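Local atomic coordinates of cGAS/DncV-like nucleotidyltransferase in E. coli homolog (Elizabethkingia meningoseptica ATCC 13253 = NBRC 12535, PDB entry 6E0O), a protein that synthesizes cyclic dinucleotide second messengers from nucleoside triphosphates in a CBASS antiphage defence system. Residues 121-125 with 135-139; 52-56 with 193-198; 1-5 with 287-292; 208-214 with 281-285. All coordinates share one frame; numbering follows the deposited sequence.

Contact 1 (121-125 with 135-139). With nucleotides of chain B.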
loop_
_atom_site.group_PDB
_atom_site.type_symbol
_atom_site.label_atom_id
_atom_site.label_comp_id
_atom_site.label_asym_id
_atom_site.label_seq_id
_atom_site.Cartn_x
_atom_site.Cartn_y
_atom_site.Cartn_z
ATOM N N ASN A 121 -0.277 -8.442 14.267
ATOM C CA ASN A 121 1.099 -8.883 14.076
ATOM C C ASN A 121 2.024 -7.725 13.718
ATOM O O ASN A 121 3.177 -7.684 14.171
ATOM C CB ASN A 121 1.137 -9.957 12.992
ATOM C CG ASN A 121 2.481 -10.648 12.905
ATOM O OD1 ASN A 121 3.118 -10.921 13.923
ATOM N ND2 ASN A 121 2.922 -10.931 11.687
ATOM N N LYS A 122 1.544 -6.783 12.899
ATOM C CA LYS A 122 2.384 -5.721 12.358
ATOM C C LYS A 122 1.898 -4.328 12.731
ATOM O O LYS A 122 2.479 -3.343 12.263
ATOM C CB LYS A 122 2.489 -5.836 10.834
ATOM C CG LYS A 122 3.213 -7.078 10.357
ATOM C CD LYS A 122 3.332 -7.137 8.840
ATOM C CE LYS A 122 3.771 -8.517 8.376
ATOM N NZ LYS A 122 3.773 -8.630 6.897
ATOM N N CYS A 123 0.879 -4.215 13.579
ATOM C CA CYS A 123 0.289 -2.919 13.893
ATOM C C CYS A 123 -0.602 -3.069 15.115
ATOM O O CYS A 123 -0.790 -4.168 15.643
ATOM C CB CYS A 123 -0.512 -2.395 12.699
ATOM S SG CYS A 123 -1.971 -3.395 12.287
ATOM N N ILE A 124 -1.146 -1.940 15.564
ATOM C CA ILE A 124 -2.229 -1.907 16.539
ATOM C C ILE A 124 -3.474 -1.435 15.790
ATOM O O ILE A 124 -3.498 -0.325 15.246
ATOM C CB ILE A 124 -1.926 -0.972 17.719
ATOM C CG1 ILE A 124 -0.585 -1.274 18.388
ATOM C CG2 ILE A 124 -3.092 -1.048 18.690
ATOM C CD1 ILE A 124 -0.476 -2.626 19.025
ATOM N N GLN A 125 -4.508 -2.261 15.761
ATOM C CA GLN A 125 -5.744 -1.891 15.092
ATOM C C GLN A 125 -6.643 -1.144 16.059
ATOM O O GLN A 125 -6.806 -1.550 17.212
ATOM C CB GLN A 125 -6.451 -3.148 14.593
ATOM C CG GLN A 125 -7.691 -2.914 13.777
ATOM C CD GLN A 125 -8.231 -4.214 13.220
ATOM O OE1 GLN A 125 -9.220 -4.744 13.713
ATOM N NE2 GLN A 125 -7.566 -4.745 12.207
ATOM N N ALA A 135 -8.543 2.032 11.761
ATOM C CA ALA A 135 -7.179 2.442 11.492
ATOM C C ALA A 135 -6.218 1.376 11.978
ATOM O O ALA A 135 -6.432 0.763 13.029
ATOM C CB ALA A 135 -6.839 3.764 12.190
ATOM N N ASP A 136 -5.163 1.170 11.203
ATOM C CA ASP A 136 -4.013 0.388 11.617
ATOM C C ASP A 136 -2.927 1.383 11.989
ATOM O O ASP A 136 -2.499 2.170 11.145
ATOM C CB ASP A 136 -3.529 -0.471 10.454
ATOM C CG ASP A 136 -4.401 -1.678 10.217
ATOM O OD1 ASP A 136 -5.317 -1.924 11.030
ATOM O OD2 ASP A 136 -4.148 -2.395 9.223
ATOM N N VAL A 137 -2.495 1.360 13.247
ATOM C CA VAL A 137 -1.424 2.226 13.717
ATOM C C VAL A 137 -0.131 1.425 13.696
ATOM O O VAL A 137 -0.045 0.352 14.304
ATOM C CB VAL A 137 -1.731 2.783 15.115
ATOM C CG1 VAL A 137 -0.574 3.620 15.615
ATOM C CG2 VAL A 137 -3.026 3.571 15.078
ATOM N N ILE A 138 0.873 1.948 13.001
ATOM C CA ILE A 138 2.123 1.232 12.760
ATOM C C ILE A 138 3.241 1.951 13.505
ATOM O O ILE A 138 3.860 2.874 12.947
ATOM C CB ILE A 138 2.422 1.135 11.257
ATOM C CG1 ILE A 138 1.236 0.490 10.532
ATOM C CG2 ILE A 138 3.682 0.333 11.032
ATOM C CD1 ILE A 138 1.102 0.903 9.110
ATOM N N PRO A 139 3.524 1.596 14.759
ATOM C CA PRO A 139 4.724 2.138 15.412
ATOM C C PRO A 139 5.973 1.630 14.707
ATOM O O PRO A 139 6.022 0.488 14.244
ATOM C CB PRO A 139 4.618 1.613 16.850
ATOM C CG PRO A 139 3.818 0.372 16.730
ATOM C CD PRO A 139 2.822 0.619 15.611
ATOM P P A B 2 -0.460 -6.854 5.991
ATOM O OP1 A B 2 0.925 -7.275 6.328
ATOM O OP2 A B 2 -1.604 -7.702 6.424
ATOM O "O5'" A B 2 -0.683 -5.397 6.601
ATOM C "C5'" A B 2 -0.976 -5.210 7.983
ATOM C "C4'" A B 2 -0.596 -3.825 8.450
ATOM O "O4'" A B 2 0.852 -3.720 8.458
ATOM C "C3'" A B 2 -1.106 -2.683 7.576
ATOM O "O3'" A B 2 -1.420 -1.548 8.380
ATOM C "C2'" A B 2 0.087 -2.377 6.679
ATOM O "O2'" A B 2 0.135 -1.051 6.191
ATOM C "C1'" A B 2 1.268 -2.678 7.599
ATOM N N9 A B 2 2.448 -3.143 6.870
ATOM C C8 A B 2 2.632 -4.380 6.297
ATOM N N7 A B 2 3.787 -4.521 5.698
ATOM C C5 A B 2 4.403 -3.290 5.876
ATOM C C6 A B 2 5.653 -2.784 5.467
ATOM N N6 A B 2 6.561 -3.471 4.772
ATOM N N1 A B 2 5.939 -1.525 5.829
ATOM C C2 A B 2 5.054 -0.809 6.521
ATOM N N3 A B 2 3.850 -1.169 6.963
ATOM C C4 A B 2 3.586 -2.434 6.600
HETATM O O HOH W 1 4.248 -1.847 14.060
HETATM O O HOH W 2 -5.238 -4.853 10.911
#

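Contact 2 (52-56 with 193-198)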
loop_
_atom_site.group_PDB
_atom_site.type_symbol
_atom_site.label_atom_id
_atom_site.label_comp_id
_atom_site.label_asym_id
_atom_site.label_seq_id
_atom_site.Cartn_x
_atom_site.Cartn_y
_atom_site.Cartn_z
ATOM N N ASN A 52 -1.445 6.773 -1.041
ATOM C CA ASN A 52 -1.181 6.650 -2.466
ATOM C C ASN A 52 -2.431 6.816 -3.316
ATOM O O ASN A 52 -2.333 6.779 -4.551
ATOM C CB ASN A 52 -0.526 5.299 -2.738
ATOM C CG ASN A 52 0.712 5.087 -1.895
ATOM O OD1 ASN A 52 1.555 5.971 -1.794
ATOM N ND2 ASN A 52 0.824 3.917 -1.283
ATOM N N ASN A 53 -3.584 7.007 -2.683
ATOM C CA ASN A 53 -4.861 7.222 -3.358
ATOM C C ASN A 53 -5.258 6.044 -4.248
ATOM O O ASN A 53 -5.660 6.217 -5.398
ATOM C CB ASN A 53 -4.888 8.535 -4.137
ATOM C CG ASN A 53 -6.298 9.027 -4.376
ATOM O OD1 ASN A 53 -7.203 8.776 -3.572
ATOM N ND2 ASN A 53 -6.502 9.729 -5.480
ATOM N N THR A 54 -5.186 4.840 -3.690
ATOM C CA THR A 54 -5.523 3.625 -4.421
ATOM C C THR A 54 -6.656 2.832 -3.770
ATOM O O THR A 54 -6.776 1.635 -4.022
ATOM C CB THR A 54 -4.277 2.755 -4.570
ATOM O OG1 THR A 54 -3.771 2.455 -3.265
ATOM C CG2 THR A 54 -3.210 3.460 -5.388
ATOM N N ASN A 55 -7.517 3.472 -2.985
ATOM C CA ASN A 55 -8.620 2.762 -2.345
ATOM C C ASN A 55 -9.735 2.466 -3.338
ATOM O O ASN A 55 -10.131 3.334 -4.115
ATOM C CB ASN A 55 -9.248 3.639 -1.266
ATOM C CG ASN A 55 -8.534 3.567 0.038
ATOM O OD1 ASN A 55 -8.245 2.486 0.548
ATOM N ND2 ASN A 55 -8.235 4.728 0.598
ATOM N N VAL A 56 -10.280 1.250 -3.274
ATOM C CA VAL A 56 -11.370 0.875 -4.170
ATOM C C VAL A 56 -12.550 0.290 -3.406
ATOM O O VAL A 56 -13.476 -0.271 -4.002
ATOM C CB VAL A 56 -10.896 -0.093 -5.271
ATOM C CG1 VAL A 56 -9.764 0.529 -6.065
ATOM C CG2 VAL A 56 -10.452 -1.423 -4.670
ATOM N N VAL A 193 -3.992 0.444 -11.513
ATOM C CA VAL A 193 -3.839 -0.211 -10.216
ATOM C C VAL A 193 -5.204 -0.421 -9.579
ATOM O O VAL A 193 -5.519 -1.506 -9.072
ATOM C CB VAL A 193 -2.920 0.611 -9.297
ATOM C CG1 VAL A 193 -3.007 0.110 -7.850
ATOM C CG2 VAL A 193 -1.486 0.578 -9.785
ATOM N N ARG A 194 -6.032 0.628 -9.573
ATOM C CA ARG A 194 -7.346 0.514 -8.952
ATOM C C ARG A 194 -8.199 -0.544 -9.643
ATOM O O ARG A 194 -8.872 -1.335 -8.976
ATOM C CB ARG A 194 -8.036 1.873 -8.917
ATOM C CG ARG A 194 -7.322 2.854 -8.007
ATOM C CD ARG A 194 -8.101 4.178 -7.932
ATOM N NE ARG A 194 -7.223 5.297 -7.622
ATOM C CZ ARG A 194 -6.986 6.331 -8.426
ATOM N NH1 ARG A 194 -7.575 6.433 -9.614
ATOM N NH2 ARG A 194 -6.158 7.281 -8.031
ATOM N N ILE A 195 -8.197 -0.576 -10.978
ATOM C CA ILE A 195 -8.970 -1.603 -11.679
ATOM C C ILE A 195 -8.517 -2.992 -11.249
ATOM O O ILE A 195 -9.333 -3.876 -10.976
ATOM C CB ILE A 195 -8.863 -1.432 -13.204
ATOM C CG1 ILE A 195 -9.615 -0.195 -13.672
ATOM C CG2 ILE A 195 -9.394 -2.682 -13.907
ATOM C CD1 ILE A 195 -9.270 0.219 -15.092
ATOM N N LEU A 196 -7.207 -3.215 -11.215
ATOM C CA LEU A 196 -6.699 -4.531 -10.853
ATOM C C LEU A 196 -6.979 -4.872 -9.393
ATOM O O LEU A 196 -7.175 -6.045 -9.073
ATOM C CB LEU A 196 -5.213 -4.639 -11.197
ATOM C CG LEU A 196 -4.941 -4.668 -12.708
ATOM C CD1 LEU A 196 -3.438 -4.596 -12.959
ATOM C CD2 LEU A 196 -5.503 -5.898 -13.383
ATOM N N LYS A 197 -7.007 -3.875 -8.502
ATOM C CA LYS A 197 -7.432 -4.132 -7.126
ATOM C C LYS A 197 -8.902 -4.538 -7.072
ATOM O O LYS A 197 -9.279 -5.432 -6.305
ATOM C CB LYS A 197 -7.156 -2.910 -6.243
ATOM C CG LYS A 197 -5.668 -2.682 -5.964
ATOM C CD LYS A 197 -5.410 -1.456 -5.099
ATOM C CE LYS A 197 -5.928 -1.617 -3.688
ATOM N NZ LYS A 197 -5.435 -0.517 -2.806
ATOM N N VAL A 198 -9.753 -3.889 -7.869
ATOM C CA VAL A 198 -11.154 -4.296 -7.938
ATOM C C VAL A 198 -11.263 -5.743 -8.403
ATOM O O VAL A 198 -11.999 -6.548 -7.823
ATOM C CB VAL A 198 -11.939 -3.356 -8.864
ATOM C CG1 VAL A 198 -13.299 -3.961 -9.221
ATOM C CG2 VAL A 198 -12.108 -1.995 -8.226
#

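Contact 3 (1-5 with 287-292)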
loop_
_atom_site.group_PDB
_atom_site.type_symbol
_atom_site.label_atom_id
_atom_site.label_comp_id
_atom_site.label_asym_id
_atom_site.label_seq_id
_atom_site.Cartn_x
_atom_site.Cartn_y
_atom_site.Cartn_z
ATOM N N MET A 1 -15.025 -8.036 -24.975
ATOM C CA MET A 1 -14.700 -8.471 -23.587
ATOM C C MET A 1 -15.881 -8.214 -22.649
ATOM O O MET A 1 -16.897 -7.666 -23.062
ATOM C CB MET A 1 -13.457 -7.748 -23.084
ATOM C CG MET A 1 -13.627 -6.259 -22.932
ATOM S SD MET A 1 -12.441 -5.609 -21.748
ATOM C CE MET A 1 -13.126 -6.278 -20.229
ATOM N N ASN A 2 -15.732 -8.590 -21.376
ATOM C CA ASN A 2 -16.898 -8.740 -20.512
ATOM C C ASN A 2 -17.372 -7.440 -19.879
ATOM O O ASN A 2 -18.519 -7.382 -19.418
ATOM C CB ASN A 2 -16.598 -9.750 -19.402
ATOM C CG ASN A 2 -16.338 -11.134 -19.934
ATOM O OD1 ASN A 2 -16.810 -11.501 -21.016
ATOM N ND2 ASN A 2 -15.603 -11.923 -19.171
ATOM N N PHE A 3 -16.531 -6.418 -19.830
ATOM C CA PHE A 3 -16.867 -5.161 -19.185
ATOM C C PHE A 3 -16.595 -4.032 -20.158
ATOM O O PHE A 3 -15.605 -4.055 -20.894
ATOM C CB PHE A 3 -16.056 -4.974 -17.905
ATOM C CG PHE A 3 -16.257 -6.081 -16.911
ATOM C CD1 PHE A 3 -17.340 -6.074 -16.047
ATOM C CD2 PHE A 3 -15.384 -7.147 -16.868
ATOM C CE1 PHE A 3 -17.532 -7.101 -15.150
ATOM C CE2 PHE A 3 -15.568 -8.178 -15.971
ATOM C CZ PHE A 3 -16.647 -8.158 -15.112
ATOM N N SER A 4 -17.489 -3.058 -20.167
ATOM C CA SER A 4 -17.393 -1.977 -21.122
ATOM C C SER A 4 -16.300 -0.993 -20.711
ATOM O O SER A 4 -15.805 -0.995 -19.579
ATOM C CB SER A 4 -18.717 -1.228 -21.173
ATOM O OG SER A 4 -18.909 -0.556 -19.937
ATOM N N GLU A 5 -15.927 -0.135 -21.662
ATOM C CA GLU A 5 -15.024 0.969 -21.370
ATOM C C GLU A 5 -15.513 1.760 -20.164
ATOM O O GLU A 5 -14.734 2.082 -19.259
ATOM C CB GLU A 5 -14.909 1.849 -22.615
ATOM C CG GLU A 5 -14.036 3.078 -22.469
ATOM C CD GLU A 5 -12.540 2.803 -22.569
ATOM O OE1 GLU A 5 -12.131 1.645 -22.810
ATOM O OE2 GLU A 5 -11.769 3.771 -22.422
ATOM N N ASN A 287 -8.657 -13.742 -17.844
ATOM C CA ASN A 287 -9.815 -14.604 -18.039
ATOM C C ASN A 287 -11.086 -13.958 -17.498
ATOM O O ASN A 287 -12.146 -14.029 -18.133
ATOM C CB ASN A 287 -9.577 -15.949 -17.350
ATOM C CG ASN A 287 -8.487 -16.766 -18.009
ATOM O OD1 ASN A 287 -8.067 -16.478 -19.125
ATOM N ND2 ASN A 287 -8.040 -17.815 -17.324
ATOM N N TYR A 288 -11.000 -13.329 -16.325
ATOM C CA TYR A 288 -12.165 -12.692 -15.725
ATOM C C TYR A 288 -12.664 -11.549 -16.590
ATOM O O TYR A 288 -13.873 -11.372 -16.765
ATOM C CB TYR A 288 -11.790 -12.164 -14.344
ATOM C CG TYR A 288 -12.955 -11.572 -13.591
ATOM C CD1 TYR A 288 -13.834 -12.385 -12.901
ATOM C CD2 TYR A 288 -13.172 -10.203 -13.558
ATOM C CE1 TYR A 288 -14.897 -11.866 -12.198
ATOM C CE2 TYR A 288 -14.234 -9.667 -12.858
ATOM C CZ TYR A 288 -15.101 -10.513 -12.184
ATOM O OH TYR A 288 -16.166 -10.001 -11.484
ATOM N N LEU A 289 -11.741 -10.746 -17.118
ATOM C CA LEU A 289 -12.105 -9.596 -17.931
ATOM C C LEU A 289 -12.589 -9.987 -19.319
ATOM O O LEU A 289 -13.345 -9.224 -19.929
ATOM C CB LEU A 289 -10.909 -8.648 -18.015
ATOM C CG LEU A 289 -10.549 -8.004 -16.669
ATOM C CD1 LEU A 289 -9.140 -7.415 -16.683
ATOM C CD2 LEU A 289 -11.577 -6.951 -16.275
ATOM N N GLY A 290 -12.203 -11.154 -19.816
ATOM C CA GLY A 290 -12.731 -11.606 -21.083
ATOM C C GLY A 290 -12.038 -11.032 -22.281
ATOM O O GLY A 290 -12.646 -10.950 -23.352
ATOM N N TYR A 291 -10.784 -10.615 -22.126
ATOM C CA TYR A 291 -9.981 -10.205 -23.264
ATOM C C TYR A 291 -9.774 -11.369 -24.222
ATOM O O TYR A 291 -9.690 -12.532 -23.823
ATOM C CB TYR A 291 -8.620 -9.698 -22.790
ATOM C CG TYR A 291 -8.659 -8.275 -22.311
ATOM C CD1 TYR A 291 -8.785 -7.226 -23.213
ATOM C CD2 TYR A 291 -8.588 -7.975 -20.961
ATOM C CE1 TYR A 291 -8.834 -5.925 -22.790
ATOM C CE2 TYR A 291 -8.613 -6.671 -20.532
ATOM C CZ TYR A 291 -8.725 -5.652 -21.453
ATOM O OH TYR A 291 -8.796 -4.354 -21.001
ATOM N N GLN A 292 -9.679 -11.035 -25.500
ATOM C CA GLN A 292 -9.498 -12.015 -26.560
ATOM C C GLN A 292 -8.259 -11.682 -27.389
ATOM O O GLN A 292 -7.718 -10.578 -27.323
ATOM C CB GLN A 292 -10.751 -12.052 -27.445
ATOM C CG GLN A 292 -11.026 -10.783 -28.260
ATOM C CD GLN A 292 -11.554 -9.606 -27.439
ATOM O OE1 GLN A 292 -11.657 -9.672 -26.213
ATOM N NE2 GLN A 292 -11.884 -8.512 -28.128
ATOM O OXT GLN A 292 -7.763 -12.511 -28.154
HETATM O O HOH W 3 -14.491 -14.492 -19.767
HETATM O O HOH W 4 -14.889 -12.882 -23.513
#

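Contact 4 (208-214 with 281-285)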
loop_
_atom_site.group_PDB
_atom_site.type_symbol
_atom_site.label_atom_id
_atom_site.label_comp_id
_atom_site.label_asym_id
_atom_site.label_seq_id
_atom_site.Cartn_x
_atom_site.Cartn_y
_atom_site.Cartn_z
ATOM N N GLU A 208 -11.854 -17.611 -6.458
ATOM C CA GLU A 208 -11.025 -18.002 -7.587
ATOM C C GLU A 208 -9.541 -17.916 -7.265
ATOM O O GLU A 208 -8.743 -18.642 -7.866
ATOM C CB GLU A 208 -11.359 -17.107 -8.780
ATOM C CG GLU A 208 -10.726 -17.533 -10.076
ATOM C CD GLU A 208 -11.268 -18.849 -10.579
ATOM O OE1 GLU A 208 -12.413 -19.200 -10.226
ATOM O OE2 GLU A 208 -10.550 -19.535 -11.330
ATOM N N ILE A 209 -9.152 -17.026 -6.351
ATOM C CA ILE A 209 -7.775 -16.919 -5.886
ATOM C C ILE A 209 -7.798 -16.752 -4.373
ATOM O O ILE A 209 -8.796 -16.330 -3.785
ATOM C CB ILE A 209 -6.999 -15.752 -6.541
ATOM C CG1 ILE A 209 -7.600 -14.406 -6.137
ATOM C CG2 ILE A 209 -6.966 -15.925 -8.058
ATOM C CD1 ILE A 209 -6.904 -13.211 -6.751
ATOM N N ALA A 210 -6.680 -17.100 -3.741
ATOM C CA ALA A 210 -6.537 -16.908 -2.308
ATOM C C ALA A 210 -6.427 -15.422 -2.004
ATOM O O ALA A 210 -5.976 -14.627 -2.834
ATOM C CB ALA A 210 -5.282 -17.616 -1.805
ATOM N N ASP A 211 -6.834 -15.049 -0.793
ATOM C CA ASP A 211 -6.832 -13.641 -0.425
ATOM C C ASP A 211 -5.429 -13.075 -0.266
ATOM O O ASP A 211 -5.302 -11.866 -0.057
ATOM C CB ASP A 211 -7.681 -13.379 0.824
ATOM C CG ASP A 211 -7.149 -14.064 2.058
ATOM O OD1 ASP A 211 -6.088 -14.716 1.987
ATOM O OD2 ASP A 211 -7.805 -13.943 3.115
ATOM N N ASN A 212 -4.386 -13.903 -0.379
ATOM C CA ASN A 212 -3.008 -13.432 -0.288
ATOM C C ASN A 212 -2.167 -13.798 -1.508
ATOM O O ASN A 212 -0.932 -13.710 -1.441
ATOM C CB ASN A 212 -2.327 -13.941 0.989
ATOM C CG ASN A 212 -2.241 -15.456 1.050
ATOM O OD1 ASN A 212 -2.727 -16.163 0.164
ATOM N ND2 ASN A 212 -1.605 -15.961 2.101
ATOM N N LEU A 213 -2.786 -14.212 -2.619
ATOM C CA LEU A 213 -2.021 -14.426 -3.844
ATOM C C LEU A 213 -1.230 -13.173 -4.197
ATOM O O LEU A 213 -0.033 -13.237 -4.499
ATOM C CB LEU A 213 -2.947 -14.819 -4.996
ATOM C CG LEU A 213 -2.230 -15.046 -6.332
ATOM C CD1 LEU A 213 -1.259 -16.222 -6.249
ATOM C CD2 LEU A 213 -3.252 -15.261 -7.451
ATOM N N VAL A 214 -1.890 -12.018 -4.159
ATOM C CA VAL A 214 -1.233 -10.737 -4.376
ATOM C C VAL A 214 -1.782 -9.728 -3.377
ATOM O O VAL A 214 -2.939 -9.804 -2.954
ATOM C CB VAL A 214 -1.416 -10.208 -5.822
ATOM C CG1 VAL A 214 -0.852 -11.194 -6.832
ATOM C CG2 VAL A 214 -2.880 -9.893 -6.089
ATOM N N PHE A 281 -1.818 -14.455 -11.319
ATOM C CA PHE A 281 -2.783 -13.380 -11.113
ATOM C C PHE A 281 -3.150 -12.716 -12.441
ATOM O O PHE A 281 -4.324 -12.460 -12.711
ATOM C CB PHE A 281 -2.234 -12.374 -10.098
ATOM C CG PHE A 281 -3.149 -11.207 -9.858
ATOM C CD1 PHE A 281 -4.392 -11.389 -9.279
ATOM C CD2 PHE A 281 -2.768 -9.928 -10.214
ATOM C CE1 PHE A 281 -5.238 -10.320 -9.064
ATOM C CE2 PHE A 281 -3.614 -8.861 -10.012
ATOM C CZ PHE A 281 -4.846 -9.054 -9.432
ATOM N N MET A 282 -2.156 -12.419 -13.283
ATOM C CA MET A 282 -2.462 -11.814 -14.579
ATOM C C MET A 282 -3.371 -12.714 -15.413
ATOM O O MET A 282 -4.293 -12.241 -16.081
ATOM C CB MET A 282 -1.165 -11.543 -15.350
ATOM C CG MET A 282 -0.349 -10.369 -14.864
ATOM S SD MET A 282 -1.245 -8.806 -14.917
ATOM C CE MET A 282 -1.638 -8.655 -13.199
ATOM N N GLN A 283 -3.104 -14.019 -15.413
ATOM C CA GLN A 283 -3.958 -14.943 -16.146
ATOM C C GLN A 283 -5.388 -14.891 -15.628
ATOM O O GLN A 283 -6.345 -14.874 -16.412
ATOM C CB GLN A 283 -3.394 -16.349 -16.008
ATOM C CG GLN A 283 -4.267 -17.424 -16.565
ATOM C CD GLN A 283 -3.596 -18.771 -16.477
ATOM O OE1 GLN A 283 -3.583 -19.406 -15.424
ATOM N NE2 GLN A 283 -3.018 -19.205 -17.576
ATOM N N LYS A 284 -5.560 -14.903 -14.304
ATOM C CA LYS A 284 -6.903 -14.862 -13.738
ATOM C C LYS A 284 -7.607 -13.563 -14.102
ATOM O O LYS A 284 -8.809 -13.559 -14.403
ATOM C CB LYS A 284 -6.848 -15.028 -12.221
ATOM C CG LYS A 284 -6.367 -16.384 -11.751
ATOM C CD LYS A 284 -7.348 -17.477 -12.084
ATOM C CE LYS A 284 -6.996 -18.749 -11.327
ATOM N NZ LYS A 284 -7.837 -19.892 -11.754
ATOM N N CYS A 285 -6.872 -12.449 -14.087
ATOM C CA CYS A 285 -7.457 -11.175 -14.488
ATOM C C CYS A 285 -7.876 -11.214 -15.949
ATOM O O CYS A 285 -8.978 -10.787 -16.305
ATOM C CB CYS A 285 -6.467 -10.037 -14.254
ATOM S SG CYS A 285 -6.152 -9.646 -12.520
#

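Contact 1 (121-125 with 135-139)
Ile124 and Val137 form the hydrogen-bonded pair of an antiparallel beta hairpin made by strands 124-126 and 135-147. The hairpin belongs to the nucleotidyltransferase sheet and borders the active site. Ile124 N gives its proton to Val137 O at 2.8 Å, with a nearly straight angle of 169° and in the plane of the carbonyl. The return bond, from Val137 N to Ile124 O, is equally short. Another water lies 2.9 Å from both Lys122 O and Pro139 O, with more acceptors around it than protons.

The next pair, Gln125 and Asp136, is non-hydrogen-bonded. Here Gln125 CA lies 3.4 Å from Ala135 O in a CA-H...O contact. The two side chains run side by side, and their amide and carboxylate planes are nearly coplanar. A water joins them: it accepts from Gln125 NE2 at 2.7 Å and donates to Asp136 OD1. The other end of the amide, Gln125 OE1, is taken by Asn127.

Cys123 sits against the same carboxylate. With chi1 at 65° its sulfur lies between the backbone N and the carbonyl carbon, which brings SG to 3.6 Å from Asp136 CG. Cys123 CB also packs on Ile138 CG1.

Asp136 is expected to bind magnesium and ATP, together with Asp63 of the neighbouring strand 62-68. In this complex Asp136 OD2 is 3.0 Å from O3' of nucleotide A2 of chain B; whether the hydroxyl gives its proton to this oxygen is not settled. The Lys122 chain is extended beyond CG, along the nucleotide. Lys122 NZ donates to OP1 of A2 of chain B at 3.2 Å.

Contact 2 (52-56 with 193-198)
Val56, Arg194 and Thr54 carry most of this contact, in which the loop that follows helix 48-52, whose residues probably bind GTP, lies on helix 188-205. It joins the nucleotidyltransferase core to the helical part of the fold. Val56 points at the helix and spreads its two methyls over it. Val56 CG1 reaches Arg194 CB at 3.6 Å, and Val56 CG2 packs on Lys197 CB. Val56 CB also meets Val198 CG2 at 3.7 Å.

The Arg194 chain is extended from CG to NE and grips one backbone oxygen side-on. Arg194 NE and NH2 each donate to Asn53 O at 2.9 Å. The oxygen lies in the guanidinium plane, only 4° out of it, so both bonds hold the flat group in place. Arg194 NH1 has a partner of its own, Ser12 O, in the N-terminal part of the chain.

Thr54 is held by Lys197, a likely GTP-binding residue. The lysine chain bends at chi3 (67°), which turns the ammonium back to the loop. Lys197 NZ also bonds to Ser216 OG and to a modified residue of the bound nucleotide chain. Lys197 NZ donates weakly to Thr54 OG1 at 3.4 Å. It donates more strongly to Thr54 O, where Lys197 NZ stands 2.8 Å away, above the carbonyl plane.

Contact 3 (1-5 with 287-292)
Met1 CG is set between the backbone N and the carbonyl carbon (chi1 65°), and the chain bends again at chi3 (-71°). These turns lay the sulfur over one face of the Tyr291 ring, a Met-aromatic contact. Met1 SD is 4.0 Å from the centroid of that ring and displaced toward its rim. Tyr291 OH is held by Thr237 O, which fixes the far end of the ring.

Asn2 makes the polar link. Asn2 N donates to Leu289 O at 2.9 Å. Asn2 ND2 donates to Tyr288 O at 3.0 Å, from above the carbonyl plane. The N-terminal loop thus binds two carbonyls in the last turn of helix 275-289, bringing the two chain ends together. Gly290 is the first residue to leave the helix, with a positive phi that suits glycine, and its CA lies against the Asn2 amide. A water bridges Asn2 ND2 and Asn287 O, with 2.9 Å from each atom.

Phe3 follows and leans on the helix. The planes of its ring and that of Tyr288 differ by 25°, and the rings are offset, with little overlap. Phe3 CZ is 3.6 Å from Tyr288 CE2. Phe3 CD2 touches Leu289 CD2 at 3.9 Å. Tyr288 OH bonds to Arg202 of helix 188-205.

Contact 4 (208-214 with 281-285)
Phe281 is the bump of this contact. It projects from helix 275-289 into a hollow lined by Ile209, Leu213 and Val214. The hollow belongs to the loop between helices 188-205 and 216-224, so the contact is loop-on-helix packing in the helical part of the fold. The loop makes a type I beta turn from Ala210 to Leu213, and the apolar residues beside and at the end of the turn face the helix.

A chi1 of 178° turns the Phe281 ring away from its backbone N and out to the loop. Val214 CG2 sits over the centre of one ring face, 3.7 Å from the centroid and only 8° off the ring normal. This is a CH-pi contact. The other branch, Val214 CG1, presses on Phe281 CB, also at 3.7 Å. The opposite face of the ring carries Cys285 SG, one helical turn on, offset toward the rim. Ile209 fills the edge: its CD1 lies near the ring plane, 4.0 Å from Phe281 CD1. Leu213 CD2 closes over the base of the side chain and touches Phe281 CB. Asn200 of helix 188-205 and Ile219 of helix 216-224 also touch the phenylalanine.

Lys284 runs along the outer side of the hollow. Lys284 CG meets Ile209 CG2 at 3.8 Å as the two chains run antiparallel alongside. The lysine bends at chi2 (-68°), and Glu208 bends at chi2 in the opposite sense. Their ends meet in a salt bridge, with Lys284 NZ 2.8 Å from Glu208 OE2 on the anti side of the carboxylate.

Overall arrangement
The chain starts in contact 3, where residues 1-5 meet the C terminus, so this contact spans nearly the whole chain and encloses the other three. Contact 2 opens next at 52-56 and closes at 193-198, tying the nucleotidyltransferase core to helix 188-205. Within that span lies contact 1, a short hairpin closure in the core sheet. Contact 4 opens after contact 2 has closed and links the 208-214 loop to helix 275-289. None of the loops cross. Contacts 2 and 4 touch through Leu196, which packs on Phe281 and Cys285. Contacts 3 and 4 share helix 275-289. Contact 1 lies apart, its centre about 37 Å from that of contact 3.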